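Local structure of putative lipoprotein (Campylobacter jejuni subsp. jejuni, 4GIO) at residues Y54-W58 and L87-A91; N12-G17 and F99-I103; S23-Q29 and E41-S46. The protein is a putative lipoprotein of unknown function, whose domain folds as a novel variant of the immunoglobulin fold among bacterial lipoproteins. All coordinates share one frame; numbering follows the deposited sequence.

Interaction 1. Residues Y54-W58 and L87-A91; sequences YKVDW and LRKLA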
ATOM      1  N   TYR A  54      -6.442   4.007   3.216  1.00 16.01           N
ATOM      2  CA  TYR A  54      -5.359   3.001   3.335  1.00 15.23           C
ATOM      3  C   TYR A  54      -4.380   3.242   4.514  1.00 15.62           C
ATOM      4  O   TYR A  54      -4.248   4.390   5.013  1.00 16.23           O
ATOM      5  CB  TYR A  54      -4.612   2.883   2.031  1.00 15.52           C
ATOM      6  CG  TYR A  54      -3.761   4.024   1.651  1.00 15.18           C
ATOM      7  CD1 TYR A  54      -2.461   4.123   2.105  1.00 15.08           C
ATOM      8  CD2 TYR A  54      -4.256   5.055   0.801  1.00 18.95           C
ATOM      9  CE1 TYR A  54      -1.649   5.224   1.716  1.00 17.68           C
ATOM     10  CE2 TYR A  54      -3.458   6.115   0.375  1.00 16.75           C
ATOM     11  CZ  TYR A  54      -2.166   6.197   0.841  1.00 19.53           C
ATOM     12  OH  TYR A  54      -1.381   7.224   0.504  1.00 18.88           O
ATOM     13  N   LYS A  55      -3.703   2.159   4.932  1.00 15.04           N
ATOM     14  CA  LYS A  55      -2.730   2.258   6.002  1.00 15.30           C
ATOM     15  C   LYS A  55      -1.525   1.405   5.676  1.00 14.26           C
ATOM     16  O   LYS A  55      -1.688   0.261   5.321  1.00 14.72           O
ATOM     17  CB  LYS A  55      -3.338   1.769   7.313  1.00 15.81           C
ATOM     18  CG  LYS A  55      -2.377   2.016   8.540  1.00 16.11           C
ATOM     19  CD  LYS A  55      -2.305   3.479   8.948  1.00 20.20           C
ATOM     20  CE  LYS A  55      -1.610   3.642  10.322  1.00 24.16           C
ATOM     21  NZ  LYS A  55      -0.149   3.639  10.167  1.00 26.02           N
ATOM     22  N   VAL A  56      -0.317   1.927   5.851  1.00 15.28           N
ATOM     23  CA  VAL A  56       0.925   1.211   5.544  1.00 15.92           C
ATOM     24  C   VAL A  56       1.658   0.787   6.825  1.00 15.72           C
ATOM     25  O   VAL A  56       1.798   1.605   7.736  1.00 16.58           O
ATOM     26  CB  VAL A  56       1.880   2.092   4.744  1.00 15.93           C
ATOM     27  CG1 VAL A  56       3.149   1.247   4.355  1.00 16.64           C
ATOM     28  CG2 VAL A  56       1.148   2.614   3.465  1.00 16.09           C
ATOM     29  N   ASP A  57       2.045  -0.482   6.895  1.00 15.20           N
ATOM     30  CA  ASP A  57       3.064  -0.945   7.893  1.00 18.41           C
ATOM     31  C   ASP A  57       4.344  -1.306   7.122  1.00 16.71           C
ATOM     32  O   ASP A  57       4.253  -1.927   6.058  1.00 17.33           O
ATOM     33  CB  ASP A  57       2.598  -2.198   8.632  1.00 19.76           C
ATOM     34  CG  ASP A  57       1.629  -1.885   9.762  1.00 24.97           C
ATOM     35  OD1 ASP A  57       1.887  -0.896  10.527  1.00 26.46           O
ATOM     36  OD2 ASP A  57       0.598  -2.612   9.851  1.00 27.61           O
ATOM     37  N   TRP A  58       5.502  -0.868   7.600  1.00 16.22           N
ATOM     38  CA  TRP A  58       6.789  -1.313   6.999  1.00 15.29           C
ATOM     39  C   TRP A  58       7.281  -2.468   7.761  1.00 14.78           C
ATOM     40  O   TRP A  58       7.189  -2.456   8.949  1.00 17.27           O
ATOM     41  CB  TRP A  58       7.815  -0.183   7.108  1.00 13.82           C
ATOM     42  CG  TRP A  58       7.303   1.054   6.280  1.00 15.63           C
ATOM     43  CD1 TRP A  58       6.805   2.223   6.769  1.00 16.93           C
ATOM     44  CD2 TRP A  58       7.296   1.171   4.866  1.00 13.20           C
ATOM     45  NE1 TRP A  58       6.439   3.076   5.735  1.00 15.61           N
ATOM     46  CE2 TRP A  58       6.773   2.481   4.553  1.00 14.86           C
ATOM     47  CE3 TRP A  58       7.701   0.333   3.830  1.00 12.49           C
ATOM     48  CZ2 TRP A  58       6.612   2.926   3.254  1.00 15.61           C
ATOM     49  CZ3 TRP A  58       7.542   0.783   2.506  1.00 18.35           C
ATOM     50  CH2 TRP A  58       7.051   2.099   2.240  1.00 12.88           C
ATOM     51  N   LEU A  87      -0.544   3.606  -6.624  1.00 21.61           N
ATOM     52  CA  LEU A  87      -0.218   4.042  -5.246  1.00 23.13           C
ATOM     53  C   LEU A  87       1.284   3.730  -5.012  1.00 21.57           C
ATOM     54  O   LEU A  87       1.724   2.552  -5.022  1.00 20.37           O
ATOM     55  CB  LEU A  87      -1.141   3.347  -4.203  1.00 22.18           C
ATOM     56  CG  LEU A  87      -0.859   3.693  -2.739  1.00 23.57           C
ATOM     57  CD1 LEU A  87      -0.997   5.184  -2.475  1.00 25.35           C
ATOM     58  CD2 LEU A  87      -1.697   2.846  -1.758  1.00 25.88           C
ATOM     59  N   ARG A  88       2.051   4.779  -4.828  1.00 20.21           N
ATOM     60  CA  ARG A  88       3.490   4.644  -4.690  1.00 20.93           C
ATOM     61  C   ARG A  88       4.005   5.151  -3.335  1.00 20.12           C
ATOM     62  O   ARG A  88       3.715   6.289  -2.956  1.00 19.83           O
ATOM     63  CB  ARG A  88       4.143   5.382  -5.871  1.00 22.53           C
ATOM     64  CG  ARG A  88       5.668   5.210  -5.924  1.00 29.96           C
ATOM     65  CD  ARG A  88       6.235   5.379  -7.372  1.00 43.03           C
ATOM     66  NE  ARG A  88       6.207   6.761  -7.857  1.00 51.54           N
ATOM     67  CZ  ARG A  88       5.271   7.271  -8.658  1.00 55.23           C
ATOM     68  NH1 ARG A  88       4.247   6.521  -9.085  1.00 54.17           N
ATOM     69  NH2 ARG A  88       5.360   8.546  -9.014  1.00 55.97           N
ATOM     70  N   LYS A  89       4.717   4.314  -2.567  1.00 17.77           N
ATOM     71  CA  LYS A  89       5.159   4.754  -1.236  1.00 16.88           C
ATOM     72  C   LYS A  89       6.601   4.438  -1.035  1.00 15.65           C
ATOM     73  O   LYS A  89       7.095   3.477  -1.569  1.00 16.11           O
ATOM     74  CB  LYS A  89       4.409   4.017  -0.094  1.00 16.70           C
ATOM     75  CG  LYS A  89       2.897   4.241  -0.108  1.00 17.37           C
ATOM     76  CD  LYS A  89       2.504   5.653  -0.078  1.00 24.46           C
ATOM     77  CE  LYS A  89       2.331   6.327   1.220  1.00 22.92           C
ATOM     78  NZ  LYS A  89       1.359   7.525   1.056  1.00 21.20           N
ATOM     79  N   LEU A  90       7.263   5.218  -0.201  1.00 14.20           N
ATOM     80  CA  LEU A  90       8.691   5.089  -0.074  1.00 13.90           C
ATOM     81  C   LEU A  90       9.028   4.998   1.408  1.00 14.69           C
ATOM     82  O   LEU A  90       8.612   5.847   2.192  1.00 13.22           O
ATOM     83  CB  LEU A  90       9.308   6.356  -0.691  1.00 12.28           C
ATOM     84  CG  LEU A  90      10.797   6.676  -0.405  1.00 13.07           C
ATOM     85  CD1 LEU A  90      11.631   5.614  -1.006  1.00 12.32           C
ATOM     86  CD2 LEU A  90      11.126   8.014  -1.067  1.00 12.95           C
ATOM     87  N   ALA A  91       9.786   4.000   1.791  1.00 15.09           N
ATOM     88  CA  ALA A  91      10.144   3.910   3.215  1.00 16.24           C
ATOM     89  C   ALA A  91      11.067   5.062   3.641  1.00 17.59           C
ATOM     90  O   ALA A  91      11.797   5.597   2.807  1.00 15.82           O
ATOM     91  CB  ALA A  91      10.826   2.627   3.443  1.00 14.98           C
TER

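Interaction 2. Residues N12-G17 and F99-I103; sequences NTVILG and FRLEI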
ATOM      1  N   ASN A  12      -1.100 -11.772   1.740  1.00 41.32           N
ATOM      2  CA  ASN A  12      -1.013 -11.220   3.081  1.00 39.22           C
ATOM      3  C   ASN A  12      -0.284  -9.830   3.060  1.00 34.30           C
ATOM      4  O   ASN A  12      -0.037  -9.216   4.095  1.00 33.45           O
ATOM      5  CB  ASN A  12      -0.361 -12.206   4.036  1.00 41.04           C
ATOM      6  CG  ASN A  12      -0.651 -11.865   5.497  1.00 45.97           C
ATOM      7  OD1 ASN A  12      -0.177 -10.830   6.007  1.00 52.91           O
ATOM      8  ND2 ASN A  12      -1.453 -12.716   6.179  1.00 49.64           N
ATOM      9  N   THR A  13       0.050  -9.355   1.860  1.00 30.00           N
ATOM     10  CA  THR A  13       0.675  -8.044   1.692  1.00 25.21           C
ATOM     11  C   THR A  13      -0.355  -6.926   1.555  1.00 23.50           C
ATOM     12  O   THR A  13      -0.245  -5.865   2.201  1.00 21.72           O
ATOM     13  CB  THR A  13       1.611  -8.049   0.486  1.00 26.40           C
ATOM     14  OG1 THR A  13       2.558  -9.121   0.629  1.00 25.52           O
ATOM     15  CG2 THR A  13       2.367  -6.750   0.391  1.00 21.21           C
ATOM     16  N   VAL A  14      -1.377  -7.153   0.717  1.00 20.63           N
ATOM     17  CA  VAL A  14      -2.443  -6.175   0.627  1.00 19.19           C
ATOM     18  C   VAL A  14      -3.698  -6.772   1.250  1.00 19.96           C
ATOM     19  O   VAL A  14      -4.108  -7.855   0.878  1.00 21.29           O
ATOM     20  CB  VAL A  14      -2.687  -5.761  -0.801  1.00 19.80           C
ATOM     21  CG1 VAL A  14      -3.667  -4.490  -0.838  1.00 17.31           C
ATOM     22  CG2 VAL A  14      -1.406  -5.488  -1.466  1.00 18.88           C
ATOM     23  N   ILE A  15      -4.251  -6.117   2.261  1.00 18.55           N
ATOM     24  CA  ILE A  15      -5.394  -6.649   2.977  1.00 19.66           C
ATOM     25  C   ILE A  15      -6.598  -5.733   2.660  1.00 20.23           C
ATOM     26  O   ILE A  15      -6.611  -4.557   3.058  1.00 19.35           O
ATOM     27  CB  ILE A  15      -5.145  -6.580   4.475  1.00 20.42           C
ATOM     28  CG1 ILE A  15      -3.870  -7.390   4.780  1.00 21.98           C
ATOM     29  CG2 ILE A  15      -6.376  -7.158   5.251  1.00 19.70           C
ATOM     30  CD1 ILE A  15      -3.243  -6.981   6.091  1.00 29.48           C
ATOM     31  N   LEU A  16      -7.596  -6.274   1.988  1.00 20.28           N
ATOM     32  CA  LEU A  16      -8.811  -5.497   1.585  1.00 20.28           C
ATOM     33  C   LEU A  16      -9.978  -5.753   2.492  1.00 19.02           C
ATOM     34  O   LEU A  16     -10.259  -6.891   2.817  1.00 18.28           O
ATOM     35  CB  LEU A  16      -9.219  -5.913   0.165  1.00 20.47           C
ATOM     36  CG  LEU A  16      -8.197  -5.859  -0.949  1.00 21.30           C
ATOM     37  CD1 LEU A  16      -8.914  -6.289  -2.231  1.00 28.28           C
ATOM     38  CD2 LEU A  16      -7.708  -4.410  -1.097  1.00 23.04           C
ATOM     39  N   GLY A  17     -10.724  -4.709   2.868  1.00 18.23           N
ATOM     40  CA  GLY A  17     -11.883  -4.880   3.678  1.00 18.60           C
ATOM     41  C   GLY A  17     -13.022  -5.577   2.875  1.00 18.56           C
ATOM     42  O   GLY A  17     -12.997  -5.620   1.632  1.00 18.13           O
ATOM     43  N   PHE A  99       6.432  -4.696   3.135  1.00 16.68           N
ATOM     44  CA  PHE A  99       5.381  -3.767   3.606  1.00 16.41           C
ATOM     45  C   PHE A  99       4.056  -4.549   3.721  1.00 15.39           C
ATOM     46  O   PHE A  99       3.928  -5.635   3.202  1.00 15.98           O
ATOM     47  CB  PHE A  99       5.203  -2.609   2.598  1.00 13.69           C
ATOM     48  CG  PHE A  99       4.532  -3.046   1.267  1.00 14.94           C
ATOM     49  CD1 PHE A  99       5.280  -3.649   0.262  1.00 15.23           C
ATOM     50  CD2 PHE A  99       3.164  -2.836   1.033  1.00 15.48           C
ATOM     51  CE1 PHE A  99       4.719  -4.051  -0.970  1.00 17.39           C
ATOM     52  CE2 PHE A  99       2.559  -3.222  -0.230  1.00 16.85           C
ATOM     53  CZ  PHE A  99       3.332  -3.848  -1.215  1.00 17.43           C
ATOM     54  N   ARG A 100       3.111  -3.974   4.430  1.00 16.19           N
ATOM     55  CA  ARG A 100       1.729  -4.472   4.481  1.00 17.44           C
ATOM     56  C   ARG A 100       0.812  -3.276   4.254  1.00 16.41           C
ATOM     57  O   ARG A 100       1.040  -2.221   4.802  1.00 16.60           O
ATOM     58  CB  ARG A 100       1.439  -5.083   5.822  1.00 18.17           C
ATOM     59  CG  ARG A 100       0.139  -5.859   5.900  1.00 22.96           C
ATOM     60  CD  ARG A 100       0.014  -6.640   7.270  1.00 23.68           C
ATOM     61  NE  ARG A 100       0.817  -7.872   7.131  1.00 25.35           N
ATOM     62  CZ  ARG A 100       1.852  -8.222   7.894  1.00 23.88           C
ATOM     63  NH1 ARG A 100       2.201  -7.509   8.954  1.00 23.72           N
ATOM     64  NH2 ARG A 100       2.516  -9.332   7.587  1.00 27.78           N
ATOM     65  N   LEU A 101      -0.208  -3.443   3.413  1.00 16.09           N
ATOM     66  CA  LEU A 101      -1.073  -2.351   3.047  1.00 15.71           C
ATOM     67  C   LEU A 101      -2.514  -2.721   3.374  1.00 15.65           C
ATOM     68  O   LEU A 101      -3.017  -3.687   2.833  1.00 18.67           O
ATOM     69  CB  LEU A 101      -0.919  -1.989   1.560  1.00 14.37           C
ATOM     70  CG  LEU A 101      -1.900  -0.949   0.989  1.00 15.78           C
ATOM     71  CD1 LEU A 101      -1.713   0.449   1.647  1.00 14.77           C
ATOM     72  CD2 LEU A 101      -1.705  -0.779  -0.538  1.00 15.68           C
ATOM     73  N   GLU A 102      -3.163  -1.974   4.250  1.00 14.23           N
ATOM     74  CA  GLU A 102      -4.590  -2.218   4.460  1.00 14.72           C
ATOM     75  C   GLU A 102      -5.426  -1.211   3.636  1.00 14.05           C
ATOM     76  O   GLU A 102      -5.077  -0.056   3.577  1.00 12.87           O
ATOM     77  CB  GLU A 102      -4.936  -1.994   5.943  1.00 13.61           C
ATOM     78  CG  GLU A 102      -4.247  -2.951   6.854  1.00 18.65           C
ATOM     79  CD  GLU A 102      -4.518  -2.614   8.337  1.00 19.43           C
ATOM     80  OE1 GLU A 102      -5.295  -1.696   8.597  1.00 19.42           O
ATOM     81  OE2 GLU A 102      -4.005  -3.293   9.236  1.00 16.81           O
ATOM     82  N   ILE A 103      -6.497  -1.655   3.022  1.00 14.23           N
ATOM     83  CA  ILE A 103      -7.399  -0.785   2.297  1.00 13.92           C
ATOM     84  C   ILE A 103      -8.845  -1.096   2.664  1.00 14.54           C
ATOM     85  O   ILE A 103      -9.259  -2.207   2.653  1.00 12.23           O
ATOM     86  CB  ILE A 103      -7.249  -0.892   0.750  1.00 13.04           C
ATOM     87  CG1 ILE A 103      -5.815  -0.840   0.335  1.00 13.39           C
ATOM     88  CG2 ILE A 103      -8.008   0.216   0.020  1.00 12.57           C
ATOM     89  CD1 ILE A 103      -5.601  -1.112  -1.058  1.00 16.52           C
TER
HETATM   90  O   HOH W   1       4.221  -8.454   2.900  1.00 20.39           O

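Interaction 3. Residues S23-Q29 and E41-S46; sequences SLVKQFQ and EVILRS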
ATOM      1  N   SER A  23     -11.036  -7.785  -6.801  1.00 29.16           N
ATOM      2  CA  SER A  23     -10.195  -7.504  -7.953  1.00 28.75           C
ATOM      3  C   SER A  23      -9.672  -6.067  -7.942  1.00 25.88           C
ATOM      4  O   SER A  23      -9.119  -5.629  -8.931  1.00 26.01           O
ATOM      5  CB  SER A  23     -10.919  -7.797  -9.282  1.00 28.81           C
ATOM      6  OG  SER A  23     -11.882  -6.763  -9.584  1.00 35.77           O
ATOM      7  N   LEU A  24      -9.874  -5.337  -6.845  1.00 23.16           N
ATOM      8  CA  LEU A  24      -9.365  -3.936  -6.744  1.00 21.69           C
ATOM      9  C   LEU A  24      -7.889  -3.808  -7.034  1.00 21.01           C
ATOM     10  O   LEU A  24      -7.466  -2.938  -7.790  1.00 17.96           O
ATOM     11  CB  LEU A  24      -9.609  -3.329  -5.361  1.00 22.00           C
ATOM     12  CG  LEU A  24      -9.294  -1.806  -5.287  1.00 19.19           C
ATOM     13  CD1 LEU A  24     -10.267  -0.986  -6.148  1.00 23.81           C
ATOM     14  CD2 LEU A  24      -9.422  -1.406  -3.832  1.00 22.94           C
ATOM     15  N   VAL A  25      -7.101  -4.701  -6.440  1.00 21.67           N
ATOM     16  CA  VAL A  25      -5.647  -4.654  -6.641  1.00 23.00           C
ATOM     17  C   VAL A  25      -5.251  -5.404  -7.921  1.00 22.77           C
ATOM     18  O   VAL A  25      -5.469  -6.602  -8.009  1.00 24.41           O
ATOM     19  CB  VAL A  25      -4.904  -5.289  -5.431  1.00 23.20           C
ATOM     20  CG1 VAL A  25      -3.402  -5.295  -5.688  1.00 21.64           C
ATOM     21  CG2 VAL A  25      -5.229  -4.502  -4.150  1.00 25.70           C
ATOM     22  N   LYS A  26      -4.684  -4.699  -8.873  1.00 22.56           N
ATOM     23  CA  LYS A  26      -4.241  -5.259 -10.168  1.00 24.56           C
ATOM     24  C   LYS A  26      -2.905  -5.982 -10.051  1.00 26.19           C
ATOM     25  O   LYS A  26      -2.733  -7.112 -10.537  1.00 25.36           O
ATOM     26  CB  LYS A  26      -4.137  -4.119 -11.181  1.00 25.43           C
ATOM     27  CG  LYS A  26      -5.497  -3.691 -11.814  1.00 27.39           C
ATOM     28  CD  LYS A  26      -6.753  -4.131 -10.992  1.00 26.64           C
ATOM     29  CE  LYS A  26      -7.417  -5.333 -11.661  1.00 31.61           C
ATOM     30  NZ  LYS A  26      -8.871  -5.296 -11.510  1.00 33.07           N
ATOM     31  N   GLN A  27      -1.956  -5.340  -9.371  1.00 25.91           N
ATOM     32  CA  GLN A  27      -0.685  -5.970  -9.092  1.00 25.55           C
ATOM     33  C   GLN A  27       0.052  -5.065  -8.101  1.00 25.27           C
ATOM     34  O   GLN A  27      -0.331  -3.911  -7.865  1.00 23.01           O
ATOM     35  CB  GLN A  27       0.168  -6.111 -10.358  1.00 26.90           C
ATOM     36  CG  GLN A  27       0.397  -4.782 -11.056  1.00 32.82           C
ATOM     37  CD  GLN A  27       1.467  -4.826 -12.132  1.00 41.84           C
ATOM     38  OE1 GLN A  27       1.158  -4.947 -13.317  1.00 43.65           O
ATOM     39  NE2 GLN A  27       2.740  -4.677 -11.723  1.00 43.86           N
ATOM     40  N   PHE A  28       1.120  -5.607  -7.537  1.00 25.66           N
ATOM     41  CA  PHE A  28       2.046  -4.760  -6.790  1.00 25.40           C
ATOM     42  C   PHE A  28       3.488  -5.199  -6.974  1.00 25.26           C
ATOM     43  O   PHE A  28       3.779  -6.304  -7.383  1.00 25.09           O
ATOM     44  CB  PHE A  28       1.640  -4.683  -5.332  1.00 24.27           C
ATOM     45  CG  PHE A  28       1.753  -5.956  -4.602  1.00 28.37           C
ATOM     46  CD1 PHE A  28       2.949  -6.322  -4.013  1.00 29.00           C
ATOM     47  CD2 PHE A  28       0.658  -6.800  -4.501  1.00 33.14           C
ATOM     48  CE1 PHE A  28       3.043  -7.495  -3.324  1.00 31.70           C
ATOM     49  CE2 PHE A  28       0.747  -7.968  -3.791  1.00 36.52           C
ATOM     50  CZ  PHE A  28       1.964  -8.319  -3.210  1.00 32.65           C
ATOM     51  N   GLN A  29       4.397  -4.304  -6.686  1.00 25.38           N
ATOM     52  CA  GLN A  29       5.803  -4.690  -6.737  1.00 24.23           C
ATOM     53  C   GLN A  29       6.585  -3.782  -5.792  1.00 22.14           C
ATOM     54  O   GLN A  29       6.079  -2.760  -5.331  1.00 21.99           O
ATOM     55  CB  GLN A  29       6.308  -4.556  -8.165  1.00 23.95           C
ATOM     56  CG  GLN A  29       6.192  -3.141  -8.668  1.00 28.55           C
ATOM     57  CD  GLN A  29       6.361  -3.063 -10.138  1.00 37.90           C
ATOM     58  OE1 GLN A  29       6.476  -4.084 -10.807  1.00 44.35           O
ATOM     59  NE2 GLN A  29       6.359  -1.851 -10.674  1.00 41.55           N
ATOM     60  N   GLU A  41       4.829  -0.066  -5.258  1.00 20.44           N
ATOM     61  CA  GLU A  41       3.778   0.509  -6.141  1.00 22.58           C
ATOM     62  C   GLU A  41       2.645  -0.463  -6.188  1.00 21.66           C
ATOM     63  O   GLU A  41       2.883  -1.659  -6.400  1.00 22.03           O
ATOM     64  CB  GLU A  41       4.255   0.685  -7.580  1.00 24.62           C
ATOM     65  CG  GLU A  41       5.087   1.927  -7.779  1.00 30.77           C
ATOM     66  CD  GLU A  41       5.689   2.070  -9.226  1.00 41.14           C
ATOM     67  OE1 GLU A  41       6.579   2.969  -9.412  1.00 42.09           O
ATOM     68  OE2 GLU A  41       5.269   1.308 -10.154  1.00 39.59           O
ATOM     69  N   VAL A  42       1.439   0.009  -5.917  1.00 20.06           N
ATOM     70  CA  VAL A  42       0.277  -0.877  -5.958  1.00 19.87           C
ATOM     71  C   VAL A  42      -0.618  -0.240  -7.030  1.00 20.13           C
ATOM     72  O   VAL A  42      -0.852   0.961  -6.998  1.00 20.05           O
ATOM     73  CB  VAL A  42      -0.411  -0.969  -4.607  1.00 20.42           C
ATOM     74  CG1 VAL A  42      -1.733  -1.842  -4.657  1.00 18.46           C
ATOM     75  CG2 VAL A  42       0.567  -1.541  -3.511  1.00 20.17           C
ATOM     76  N   ILE A  43      -1.105  -1.037  -7.976  1.00 19.11           N
ATOM     77  CA  ILE A  43      -1.978  -0.496  -9.006  1.00 19.83           C
ATOM     78  C   ILE A  43      -3.407  -0.935  -8.630  1.00 18.78           C
ATOM     79  O   ILE A  43      -3.653  -2.116  -8.354  1.00 17.74           O
ATOM     80  CB  ILE A  43      -1.604  -1.001 -10.406  1.00 21.58           C
ATOM     81  CG1 ILE A  43      -0.190  -0.537 -10.740  1.00 24.84           C
ATOM     82  CG2 ILE A  43      -2.649  -0.443 -11.477  1.00 23.85           C
ATOM     83  CD1 ILE A  43       0.387  -1.149 -11.983  1.00 30.82           C
ATOM     84  N   LEU A  44      -4.314   0.042  -8.613  1.00 17.65           N
ATOM     85  CA  LEU A  44      -5.710  -0.166  -8.231  1.00 18.69           C
ATOM     86  C   LEU A  44      -6.598   0.174  -9.434  1.00 18.37           C
ATOM     87  O   LEU A  44      -6.236   1.043 -10.233  1.00 18.19           O
ATOM     88  CB  LEU A  44      -6.084   0.729  -7.047  1.00 18.09           C
ATOM     89  CG  LEU A  44      -5.171   0.549  -5.799  1.00 21.17           C
ATOM     90  CD1 LEU A  44      -5.446   1.582  -4.775  1.00 22.41           C
ATOM     91  CD2 LEU A  44      -5.307  -0.851  -5.136  1.00 20.06           C
ATOM     92  N   ARG A  45      -7.706  -0.544  -9.590  1.00 19.37           N
ATOM     93  CA  ARG A  45      -8.783  -0.096 -10.517  1.00 21.77           C
ATOM     94  C   ARG A  45     -10.165  -0.645 -10.213  1.00 20.52           C
ATOM     95  O   ARG A  45     -10.330  -1.789  -9.752  1.00 19.72           O
ATOM     96  CB  ARG A  45      -8.512  -0.228 -12.027  1.00 22.63           C
ATOM     97  CG  ARG A  45      -7.592  -1.274 -12.463  1.00 30.18           C
ATOM     98  CD  ARG A  45      -7.866  -1.639 -13.994  1.00 36.47           C
ATOM     99  NE  ARG A  45      -7.039  -0.982 -14.999  1.00 42.59           N
ATOM    100  CZ  ARG A  45      -7.464   0.038 -15.745  1.00 42.77           C
ATOM    101  NH1 ARG A  45      -6.678   0.570 -16.643  1.00 39.84           N
ATOM    102  NH2 ARG A  45      -8.682   0.518 -15.567  1.00 43.47           N
ATOM    103  N   SER A  46     -11.141   0.188 -10.521  1.00 20.51           N
ATOM    104  CA  SER A  46     -12.496  -0.071 -10.125  1.00 22.15           C
ATOM    105  C   SER A  46     -13.412   0.403 -11.226  1.00 21.86           C
ATOM    106  O   SER A  46     -13.163   1.441 -11.831  1.00 20.33           O
ATOM    107  CB  SER A  46     -12.784   0.747  -8.870  1.00 21.10           C
ATOM    108  OG  SER A  46     -14.132   0.510  -8.488  1.00 25.50           O
TER
HETATM  109  O   HOH W   2     -12.195  -3.539  -9.171  1.00 25.82           O

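Interaction 1. Residues Y54-W58 and L87-A91
Tyr-54 and Lys-89 make the polar contact between these two strands, which come from different sheets. Lys-89 NZ donates to Tyr-54 OH at 2.8 Å, arriving in the plane of the phenol ring at its edge. The two side chains approach from opposite directions, and the bends of the lysine chain at chi2 and chi3 bring its ammonium up to the phenol oxygen. A salt bridge to Glu-72 gives the same NZ a second partner, so the charge at this partly buried place is probably compensated by the carboxylate.

The remaining contacts are van der Waals and CH-pi. Leu-87 lays CD2 over the centre of the Tyr-54 ring, 4.0 Å from the centroid and only 3° off the normal, while CD1 of the same leucine reaches Tyr-54 CZ at 3.7 Å. A second CH-pi contact lies at the other end: Ala-91 CB stands 3.8 Å from the centroid of the six-membered ring of Trp-58. Trp-58 CH2 also comes to 3.4 Å from Ala-91 N, so the indole lies on the backbone as well as on the methyl. Val-56 CG1 takes the opposite face of that indole, which is thus held between alanine and valine, and Phe-40 meets it as well. Between the two aromatic rings, Val-56 CG2 lies 4.3 Å from Lys-89 CG.

No backbone bonds join the segments. Their axes pass 10.0 Å apart at 36°, and Tyr-54, Val-56 and Trp-58 all point toward the partner strand. This is the face-to-face packing of a beta sandwich, here the interior between the two sheets of an immunoglobulin-like fold.

Interaction 2. Residues N12-G17 and F99-I103
Thr-13 and Leu-101 open a ladder of four backbone bonds that joins two parallel strands. Leu-101 N donates to Thr-13 O at 2.7 Å, Ile-15 N to Leu-101 O at 2.8 Å, and the pattern continues with Ile-103 N to Ile-15 O and Gly-17 N to Ile-103 O. The register sets Val-14 beside Leu-101, Ile-15 beside Glu-102 and Leu-16 beside Ile-103.

Side chains pack on both faces of this ladder, Val-14, Leu-16, Leu-101 and Ile-103 inward, Ile-15 and Glu-102 outward. On the inner face, Ile-103 CD1 touches Val-14 CG1 and Leu-16 CD2, each at 3.9 Å, with the leucine and isoleucine side by side. On the outer one, Ile-15 CD1 rests on the aliphatic part of Arg-100, 3.5 Å from CD. Ile-15 CG1 lies anti to the carbonyl carbon (chi1 -59°), which lets the chain extend toward the arginine.

Where the strand pairing begins, Thr-13 sets CG2 over one face of the Phe-99 ring, 3.7 Å from its centroid and 21° off the normal. Its hydroxyl donates to a water that in turn donates to Phe-99 O, so the water links the strands just before their direct bonds start. Arg-100 NE is shared between two weak bonds, to Asn-12 O at 3.4 Å and to Asn-12 OD1; the amide and guanidinium planes stand almost perpendicular.

Farther out, Phe-40 stacks on Phe-99, Phe-28 packs on Thr-13, and backbone bonds from Arg-100 and Glu-102 to strand 50-59 hold the central strand from its other edge. The chemistry implies that the four backbone bonds carry the parallel pairing, while the two weak bonds of Arg-100 NE to Asn-12 probably add little to it.

Interaction 3. Residues S23-Q29 and E41-S46
Phe-28 CG sits between its backbone N and carbonyl carbon (chi1 66°), which carries the ring away from Val-42 and leaves CB to meet Val-42 CG2 at 3.8 Å. Gln-29 takes a similar chi1 (60°) and, extended beyond CG, runs alongside Glu-41; Gln-29 NE2 reaches Glu-41 OE2 in a weak bond of 3.4 Å.

Gln-29 and Glu-41 form a hydrogen-bonded pair in this antiparallel hairpin, but at Lys-26 the regular pattern breaks. Lys-26 N donates to Ile-43 O at 2.8 Å, and Ile-43 N to Gln-27 O at 3.0 Å. Two residues thus face one, and with the helical psi of Lys-26 (-46°) this is a classic beta bulge.

Val-25 packs CG2 on Leu-44 CD2 and CG1 on Val-42 CG1, on the inner face. On the opposite face, Ile-43 CD1 lies 3.7 Å from Gln-27 CG. Lys-26 NZ bonds Ser-23 O at 2.6 Å, and Lys-26 CG lies 3.3 Å from Arg-45 CG. Arg-45 N donates to Leu-24 O, and a water donates a hydrogen bond to Arg-45 O.

The pairing thus rests on the backbone and the apolar inner face; the outer face mixes Ile-43 with long polar chains, whose cross-strand side-chain bond is weak.

In the fold
The three contacts lie within one small beta sandwich, their centres 10 to 13 Å apart. Interaction 2 pairs strands 14-16 and 98-105 in the mixed sheet, interaction 3 pairs strands 25-32 and 38-44 in the antiparallel one, and interaction 1 spans the two sheets. Backbone bonds tie them together: Asp-57 and Lys-55 to strand 98-105, Leu-87 to Val-42. Between interactions 2 and 3 the link is apolar, with Val-14 on Val-25 and Phe-99 on Phe-28. Along the chain, interaction 2 encloses interaction 3, then interaction 1, so the first and last strands pair in parallel, with strand 14-16 at the edge of the mixed sheet of this immunoglobulin-like domain.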